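Local coordinates for TolA protein (Pseudomonas aeruginosa, PDB 1LR0) that forms part of the Tol-Pal system of the cell envelope, which probably has a role in outer membrane invagination during cell division and in keeping the outer membrane intact, at residues Ala48-Met52 against Phe116-Asp120; Trp42-Ala48 against Asp77-Ser83. All coordinates share one frame. Residues are numbered along the deposited sequence.

Contact 1: Ala48-Met52 against Phe116-Asp120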
ATOM      1  N   ALA A  48      -7.752   3.793  20.144  1.00 12.83           N
ATOM      2  CA  ALA A  48      -8.037   4.153  18.795  1.00 12.18           C
ATOM      3  C   ALA A  48      -9.247   5.008  18.670  1.00 12.37           C
ATOM      4  O   ALA A  48     -10.237   4.776  19.358  1.00 11.92           O
ATOM      5  CB  ALA A  48      -8.124   2.941  17.893  1.00 13.13           C
ATOM      6  N   ARG A  49      -9.166   6.022  17.815  1.00 11.50           N
ATOM      7  CA  ARG A  49     -10.331   6.885  17.584  1.00 12.27           C
ATOM      8  C   ARG A  49     -10.462   7.256  16.108  1.00 13.17           C
ATOM      9  O   ARG A  49      -9.445   7.441  15.456  1.00 11.24           O
ATOM     10  CB  ARG A  49     -10.228   8.195  18.362  1.00 12.12           C
ATOM     11  CG  ARG A  49     -10.384   8.019  19.890  1.00 16.86           C
ATOM     12  CD  ARG A  49     -11.684   7.553  20.371  1.00 20.03           C
ATOM     13  NE  ARG A  49     -11.648   7.682  21.842  1.00 18.75           N
ATOM     14  CZ  ARG A  49     -11.185   6.809  22.647  1.00 23.79           C
ATOM     15  NH1 ARG A  49     -10.768   5.646  22.187  1.00 20.90           N
ATOM     16  NH2 ARG A  49     -11.150   7.091  23.933  1.00 24.70           N
ATOM     17  N   ASN A  50     -11.675   7.460  15.646  1.00 10.54           N
ATOM     18  CA  ASN A  50     -11.897   8.111  14.353  1.00 14.01           C
ATOM     19  C   ASN A  50     -11.112   9.426  14.260  1.00 14.07           C
ATOM     20  O   ASN A  50     -11.060  10.199  15.227  1.00 12.17           O
ATOM     21  CB  ASN A  50     -13.379   8.354  14.116  1.00 13.31           C
ATOM     22  CG  ASN A  50     -14.065   7.104  13.580  1.00 15.80           C
ATOM     23  OD1 ASN A  50     -14.215   6.079  14.306  1.00 20.12           O
ATOM     24  ND2 ASN A  50     -14.445   7.155  12.335  1.00  7.91           N
ATOM     25  N   GLY A  51     -10.521   9.688  13.107  1.00 13.68           N
ATOM     26  CA  GLY A  51      -9.802  10.950  12.947  1.00 12.55           C
ATOM     27  C   GLY A  51      -8.314  10.780  13.001  1.00 14.93           C
ATOM     28  O   GLY A  51      -7.561  11.679  12.729  1.00 14.16           O
HETATM   29  N   MSE A  52      -7.862   9.638  13.526  1.00 14.18           N
HETATM   30  CA  MSE A  52      -6.436   9.374  13.577  1.00 13.87           C
HETATM   31  C   MSE A  52      -5.909   8.831  12.240  1.00 11.98           C
HETATM   32  O   MSE A  52      -6.649   8.134  11.485  1.00 11.57           O
HETATM   33  CB  MSE A  52      -6.125   8.311  14.731  1.00 14.98           C
HETATM   34  CG  MSE A  52      -6.400   8.808  16.147  1.00 15.69           C
HETATM   35 SE   MSE A  52      -5.905   7.296  17.344  1.00 23.86          SE
HETATM   36  CE  MSE A  52      -6.082   8.388  19.022  1.00 20.20           C
ATOM     37  N   PHE A 116      -2.744   4.507   7.343  1.00 10.68           N
ATOM     38  CA  PHE A 116      -3.837   3.767   7.953  1.00 11.03           C
ATOM     39  C   PHE A 116      -4.656   4.580   8.914  1.00 12.20           C
ATOM     40  O   PHE A 116      -4.074   5.348   9.695  1.00 11.41           O
ATOM     41  CB  PHE A 116      -3.270   2.553   8.720  1.00 12.40           C
ATOM     42  CG  PHE A 116      -2.559   1.573   7.795  1.00 10.40           C
ATOM     43  CD1 PHE A 116      -3.273   0.799   6.921  1.00 16.73           C
ATOM     44  CD2 PHE A 116      -1.184   1.435   7.798  1.00 17.01           C
ATOM     45  CE1 PHE A 116      -2.645  -0.130   6.098  1.00 13.01           C
ATOM     46  CE2 PHE A 116      -0.590   0.536   6.929  1.00 14.58           C
ATOM     47  CZ  PHE A 116      -1.333  -0.256   6.115  1.00 15.83           C
ATOM     48  N   LYS A 117      -5.975   4.383   8.940  1.00 12.12           N
ATOM     49  CA  LYS A 117      -6.908   5.062   9.859  1.00 10.35           C
ATOM     50  C   LYS A 117      -7.716   3.996  10.583  1.00 10.39           C
ATOM     51  O   LYS A 117      -8.166   2.996   9.971  1.00  9.89           O
ATOM     52  CB  LYS A 117      -7.887   5.974   9.086  1.00 13.24           C
ATOM     53  CG  LYS A 117      -7.233   6.929   8.164  1.00 14.81           C
ATOM     54  CD  LYS A 117      -8.244   7.789   7.377  1.00 17.42           C
ATOM     55  CE  LYS A 117      -7.618   8.774   6.307  1.00 21.15           C
ATOM     56  NZ  LYS A 117      -8.833   9.576   5.738  1.00 15.46           N
ATOM     57  N   PRO A 118      -8.004   4.192  11.841  1.00  9.78           N
ATOM     58  CA  PRO A 118      -8.800   3.198  12.582  1.00 10.38           C
ATOM     59  C   PRO A 118     -10.121   2.941  11.916  1.00 11.69           C
ATOM     60  O   PRO A 118     -10.552   1.804  11.932  1.00 11.80           O
ATOM     61  CB  PRO A 118      -9.047   3.882  13.933  1.00  9.67           C
ATOM     62  CG  PRO A 118      -7.847   4.723  14.159  1.00 11.48           C
ATOM     63  CD  PRO A 118      -7.614   5.318  12.713  1.00 10.35           C
ATOM     64  N   GLU A 119     -10.784   3.985  11.396  1.00 10.62           N
ATOM     65  CA  GLU A 119     -12.106   3.762  10.868  1.00 12.03           C
ATOM     66  C   GLU A 119     -12.047   2.922   9.563  1.00 11.95           C
ATOM     67  O   GLU A 119     -12.924   2.110   9.296  1.00 11.55           O
ATOM     68  CB  GLU A 119     -12.840   5.088  10.637  1.00 12.09           C
ATOM     69  CG  GLU A 119     -12.076   6.050   9.819  1.00 12.83           C
ATOM     70  CD  GLU A 119     -11.202   7.044  10.640  1.00 19.98           C
ATOM     71  OE1 GLU A 119     -10.501   6.657  11.606  1.00 13.79           O
ATOM     72  OE2 GLU A 119     -11.217   8.236  10.327  1.00 16.45           O
ATOM     73  N   ASP A 120     -10.992   3.088   8.762  1.00  9.90           N
ATOM     74  CA  ASP A 120     -10.870   2.304   7.572  1.00 11.12           C
ATOM     75  C   ASP A 120     -10.431   0.878   7.864  1.00  9.34           C
ATOM     76  O   ASP A 120     -10.836  -0.104   7.226  1.00  9.87           O
ATOM     77  CB  ASP A 120      -9.918   3.005   6.653  1.00 12.38           C
ATOM     78  CG  ASP A 120     -10.587   4.167   5.901  1.00 15.63           C
ATOM     79  OD1 ASP A 120     -11.861   4.157   5.729  1.00 12.58           O
ATOM     80  OD2 ASP A 120      -9.907   5.118   5.463  1.00 14.34           O
TER
HETATM   81  O   HOH W   1      -8.663   9.458  10.322  1.00 16.22           O
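The carboxylate of Glu119 meets the backbone of loop 48-52: Gly51 N donates to Glu119 OE2 at 3.2 Å, with a weaker second branch to Glu119 OE1 at 3.4 Å. One water bridges the same carboxylate to the loop, donating to Glu119 OE2 at 2.8 Å and to Met52 O at 2.7 Å. What presents Gly51 N is a type II beta turn from Arg49 to Met52; Gly51 sits in its third position with positive phi, where a CB would collide with the preceding carbonyl. In this C-terminal periplasmic domain of TolA, the turn leads into strand 54-60, and the residues facing it run from the end of strand 111-116 into helix 118-123, with Lys117 at the N-cap. Pro118, in the first turn of that helix, packs against the loop, its CD 3.9 Å from Met52 CB and its CG 4.1 Å from Ala48 CB. Met52, a selenomethionine, then carries its side chain on to Phe80 of helix 78-91, which Pro118 also touches.

Contact 2: Trp42-Ala48 against Asp77-Ser83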
ATOM      1  N   TRP A  42      -5.770  -6.480  11.940  1.00 11.77           N
ATOM      2  CA  TRP A  42      -5.687  -5.473  12.987  1.00 11.74           C
ATOM      3  C   TRP A  42      -6.435  -5.858  14.252  1.00 14.31           C
ATOM      4  O   TRP A  42      -7.599  -6.267  14.235  1.00 12.55           O
ATOM      5  CB  TRP A  42      -6.268  -4.158  12.412  1.00 12.35           C
ATOM      6  CG  TRP A  42      -6.179  -2.956  13.285  1.00 10.48           C
ATOM      7  CD1 TRP A  42      -5.028  -2.375  13.781  1.00 13.62           C
ATOM      8  CD2 TRP A  42      -7.262  -2.081  13.662  1.00  9.71           C
ATOM      9  NE1 TRP A  42      -5.356  -1.259  14.503  1.00 10.52           N
ATOM     10  CE2 TRP A  42      -6.706  -1.048  14.438  1.00 11.03           C
ATOM     11  CE3 TRP A  42      -8.647  -2.093  13.448  1.00 11.89           C
ATOM     12  CZ2 TRP A  42      -7.462   0.031  14.913  1.00  9.43           C
ATOM     13  CZ3 TRP A  42      -9.414  -1.050  13.959  1.00  9.82           C
ATOM     14  CH2 TRP A  42      -8.817  -0.021  14.690  1.00  8.53           C
ATOM     15  N   ARG A  43      -5.772  -5.614  15.352  1.00 13.42           N
ATOM     16  CA  ARG A  43      -6.350  -5.831  16.694  1.00 16.91           C
ATOM     17  C   ARG A  43      -6.406  -4.453  17.325  1.00 16.42           C
ATOM     18  O   ARG A  43      -5.366  -3.824  17.656  1.00 14.34           O
ATOM     19  CB  ARG A  43      -5.409  -6.752  17.506  1.00 17.97           C
ATOM     20  CG  ARG A  43      -5.241  -8.056  16.746  1.00 28.45           C
ATOM     21  CD  ARG A  43      -4.651  -9.222  17.528  1.00 47.13           C
ATOM     22  NE  ARG A  43      -5.677 -10.256  17.725  1.00 64.09           N
ATOM     23  CZ  ARG A  43      -6.266 -10.965  16.732  1.00 73.58           C
ATOM     24  NH1 ARG A  43      -5.913 -10.778  15.453  1.00 75.39           N
ATOM     25  NH2 ARG A  43      -7.213 -11.867  17.030  1.00 76.51           N
ATOM     26  N   ARG A  44      -7.611  -3.893  17.370  1.00 15.12           N
ATOM     27  CA  ARG A  44      -7.704  -2.493  17.751  1.00 13.68           C
ATOM     28  C   ARG A  44      -7.384  -2.246  19.201  1.00 13.55           C
ATOM     29  O   ARG A  44      -7.852  -2.952  20.049  1.00 13.28           O
ATOM     30  CB  ARG A  44      -9.053  -1.950  17.401  1.00 12.71           C
ATOM     31  CG  ARG A  44     -10.247  -2.607  18.134  1.00 14.66           C
ATOM     32  CD  ARG A  44     -11.536  -2.397  17.405  1.00 15.40           C
ATOM     33  NE  ARG A  44     -11.532  -3.170  16.170  1.00 14.10           N
ATOM     34  CZ  ARG A  44     -12.427  -3.104  15.233  1.00 15.40           C
ATOM     35  NH1 ARG A  44     -13.483  -2.294  15.332  1.00 10.49           N
ATOM     36  NH2 ARG A  44     -12.286  -3.873  14.179  1.00 14.86           N
ATOM     37  N   PRO A  45      -6.605  -1.218  19.520  1.00 12.04           N
ATOM     38  CA  PRO A  45      -6.371  -0.880  20.927  1.00 12.50           C
ATOM     39  C   PRO A  45      -7.431   0.064  21.451  1.00 14.53           C
ATOM     40  O   PRO A  45      -8.087   0.802  20.663  1.00 13.82           O
ATOM     41  CB  PRO A  45      -5.021  -0.188  20.848  1.00 12.27           C
ATOM     42  CG  PRO A  45      -5.119   0.565  19.591  1.00 11.11           C
ATOM     43  CD  PRO A  45      -5.838  -0.321  18.637  1.00 11.48           C
ATOM     44  N   PRO A  46      -7.611   0.106  22.775  1.00 16.11           N
ATOM     45  CA  PRO A  46      -8.686   0.927  23.392  1.00 17.11           C
ATOM     46  C   PRO A  46      -8.568   2.380  23.053  1.00 15.12           C
ATOM     47  O   PRO A  46      -9.569   3.027  22.978  1.00 14.45           O
ATOM     48  CB  PRO A  46      -8.473   0.742  24.909  1.00 17.76           C
ATOM     49  CG  PRO A  46      -7.664  -0.471  25.043  1.00 22.00           C
ATOM     50  CD  PRO A  46      -6.835  -0.643  23.780  1.00 19.68           C
ATOM     51  N   SER A  47      -7.381   2.860  22.740  1.00 13.37           N
ATOM     52  CA  SER A  47      -7.218   4.289  22.486  1.00 13.97           C
ATOM     53  C   SER A  47      -7.509   4.731  21.051  1.00 12.28           C
ATOM     54  O   SER A  47      -7.514   5.901  20.769  1.00 13.78           O
ATOM     55  CB  SER A  47      -5.763   4.722  22.825  1.00 15.36           C
ATOM     56  OG  SER A  47      -4.824   3.901  22.103  1.00 14.76           O
ATOM     57  N   ALA A  48      -7.752   3.793  20.144  1.00 12.83           N
ATOM     58  CA  ALA A  48      -8.037   4.153  18.795  1.00 12.18           C
ATOM     59  C   ALA A  48      -9.247   5.008  18.670  1.00 12.37           C
ATOM     60  O   ALA A  48     -10.237   4.776  19.358  1.00 11.92           O
ATOM     61  CB  ALA A  48      -8.124   2.941  17.893  1.00 13.13           C
ATOM     62  N   ASP A  77      -0.728   8.706  18.811  1.00 15.97           N
ATOM     63  CA  ASP A  77      -1.142   7.726  19.809  1.00 15.48           C
ATOM     64  C   ASP A  77      -0.311   6.496  19.605  1.00 14.05           C
ATOM     65  O   ASP A  77      -0.407   5.779  18.605  1.00 12.75           O
ATOM     66  CB  ASP A  77      -2.635   7.419  19.637  1.00 15.65           C
ATOM     67  CG  ASP A  77      -3.140   6.436  20.655  1.00 18.20           C
ATOM     68  OD1 ASP A  77      -3.329   6.835  21.818  1.00 20.39           O
ATOM     69  OD2 ASP A  77      -3.295   5.197  20.398  1.00 17.02           O
ATOM     70  N   LYS A  78       0.574   6.233  20.533  1.00 15.16           N
ATOM     71  CA  LYS A  78       1.530   5.150  20.313  1.00 17.17           C
ATOM     72  C   LYS A  78       0.892   3.737  20.224  1.00 16.16           C
ATOM     73  O   LYS A  78       1.300   2.947  19.462  1.00 13.50           O
ATOM     74  CB  LYS A  78       2.589   5.236  21.402  1.00 21.46           C
ATOM     75  CG  LYS A  78       3.628   4.126  21.314  1.00 36.58           C
ATOM     76  CD  LYS A  78       4.898   4.441  22.137  1.00 46.88           C
ATOM     77  CE  LYS A  78       5.789   3.200  22.323  1.00 53.27           C
ATOM     78  NZ  LYS A  78       6.816   3.521  23.384  1.00 58.28           N
ATOM     79  N   PRO A  79      -0.132   3.411  21.014  1.00 15.75           N
ATOM     80  CA  PRO A  79      -0.764   2.116  20.844  1.00 14.72           C
ATOM     81  C   PRO A  79      -1.427   1.918  19.473  1.00 12.66           C
ATOM     82  O   PRO A  79      -1.354   0.821  18.891  1.00 10.53           O
ATOM     83  CB  PRO A  79      -1.764   2.038  21.995  1.00 15.02           C
ATOM     84  CG  PRO A  79      -1.267   3.108  22.986  1.00 18.10           C
ATOM     85  CD  PRO A  79      -0.632   4.131  22.178  1.00 18.15           C
ATOM     86  N   PHE A  80      -2.090   2.935  18.935  1.00 12.46           N
ATOM     87  CA  PHE A  80      -2.593   2.777  17.554  1.00 12.11           C
ATOM     88  C   PHE A  80      -1.481   2.600  16.586  1.00 12.07           C
ATOM     89  O   PHE A  80      -1.511   1.701  15.767  1.00 11.36           O
ATOM     90  CB  PHE A  80      -3.484   3.994  17.114  1.00 12.87           C
ATOM     91  CG  PHE A  80      -3.891   3.903  15.720  1.00 13.17           C
ATOM     92  CD1 PHE A  80      -3.640   4.963  14.835  1.00 10.19           C
ATOM     93  CD2 PHE A  80      -4.478   2.738  15.264  1.00 14.59           C
ATOM     94  CE1 PHE A  80      -3.949   4.847  13.552  1.00 11.71           C
ATOM     95  CE2 PHE A  80      -4.841   2.621  13.964  1.00 12.13           C
ATOM     96  CZ  PHE A  80      -4.554   3.696  13.046  1.00  9.14           C
ATOM     97  N   ASP A  81      -0.433   3.419  16.699  1.00 12.16           N
ATOM     98  CA  ASP A  81       0.710   3.229  15.840  1.00 13.27           C
ATOM     99  C   ASP A  81       1.259   1.779  15.878  1.00 13.46           C
ATOM    100  O   ASP A  81       1.532   1.161  14.861  1.00 11.90           O
ATOM    101  CB  ASP A  81       1.869   4.140  16.239  1.00 15.11           C
ATOM    102  CG  ASP A  81       1.643   5.605  15.930  1.00 19.95           C
ATOM    103  OD1 ASP A  81       2.554   6.346  16.348  1.00 15.45           O
ATOM    104  OD2 ASP A  81       0.634   6.102  15.351  1.00 16.34           O
ATOM    105  N   SER A  82       1.462   1.279  17.087  1.00 14.66           N
ATOM    106  CA  SER A  82       2.014  -0.043  17.243  1.00 13.56           C
ATOM    107  C   SER A  82       1.040  -1.072  16.686  1.00 14.58           C
ATOM    108  O   SER A  82       1.471  -2.067  16.078  1.00 13.56           O
ATOM    109  CB  SER A  82       2.232  -0.338  18.720  1.00 14.10           C
ATOM    110  OG  SER A  82       3.270   0.472  19.211  1.00 18.68           O
ATOM    111  N   SER A  83      -0.247  -0.852  16.855  1.00 13.35           N
ATOM    112  CA  SER A  83      -1.246  -1.819  16.322  1.00 13.85           C
ATOM    113  C   SER A  83      -1.260  -1.889  14.796  1.00 12.04           C
ATOM    114  O   SER A  83      -1.491  -2.937  14.210  1.00 12.40           O
ATOM    115  CB  SER A  83      -2.655  -1.457  16.846  1.00 12.53           C
ATOM    116  OG  SER A  83      -3.222  -0.320  16.159  1.00 11.69           O
TER
HETATM  117  O   HOH W   2      -2.771  -5.068  15.449  1.00 12.69           O
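Phe80 and Trp42 meet at the apolar centre, with Trp42 CZ2 3.8 Å from Phe80 CE2; Pro118 and Leu121 of helix 118-123 touch both aromatic side chains. Ala48 CB lies 4.5 Å from Phe80 CD2, at the fringe of this cluster. Pro45 leans on the first turn of helix 78-91, its CB 4.1 Å from Pro79 CB, and its CD lies 3.6 Å from Ser83 OG. The loop begins at Trp42, just after the long helix 4-41, and, through a type I beta turn from Pro45 to Ala48, follows the start of helix 78-91 from Ser83 back to Asp77. At one end, the indole donates from Trp42 NE1 to Ser83 OG (2.9 Å), while Ser83 OG itself donates to Phe80 O at 2.7 Å; nearby, a water joins Arg43 N to Ser83 O. At the other, Ser47 OG donates to Asp77 OD2 at 2.6 Å. Asp77 is the N-cap, and the same OD2 accepts from Phe80 N at 3.0 Å. Each polar end thus has one side-chain oxygen bonded both to the loop and to the helix's own backbone; at the Asp77 end the oxygen that caps the helix start is shared with the loop.

From the N terminus, the long helix 4-41 gives way at Trp42, the first residue after it, to a loop that runs through Met52 towards strand 54-60. Its first part meets helix 78-91, beyond the hairpin of strands 54-60 and 66-73, where contact 2 closes; its later part meets helix 118-123, beyond helix 102-108 and strand 111-116, where contact 1 closes. The two closures cross, sharing Ala48, and their centres lie about 9 Å apart. They also touch directly: Pro118 CD is 3.5 Å from Phe80 CZ, and Met52 CE is 3.6 Å from Asp77 CB. Together they join one loop and two helix starts at the end of the antiparallel sheet where strand 54-60 begins and strand 111-116 finishes.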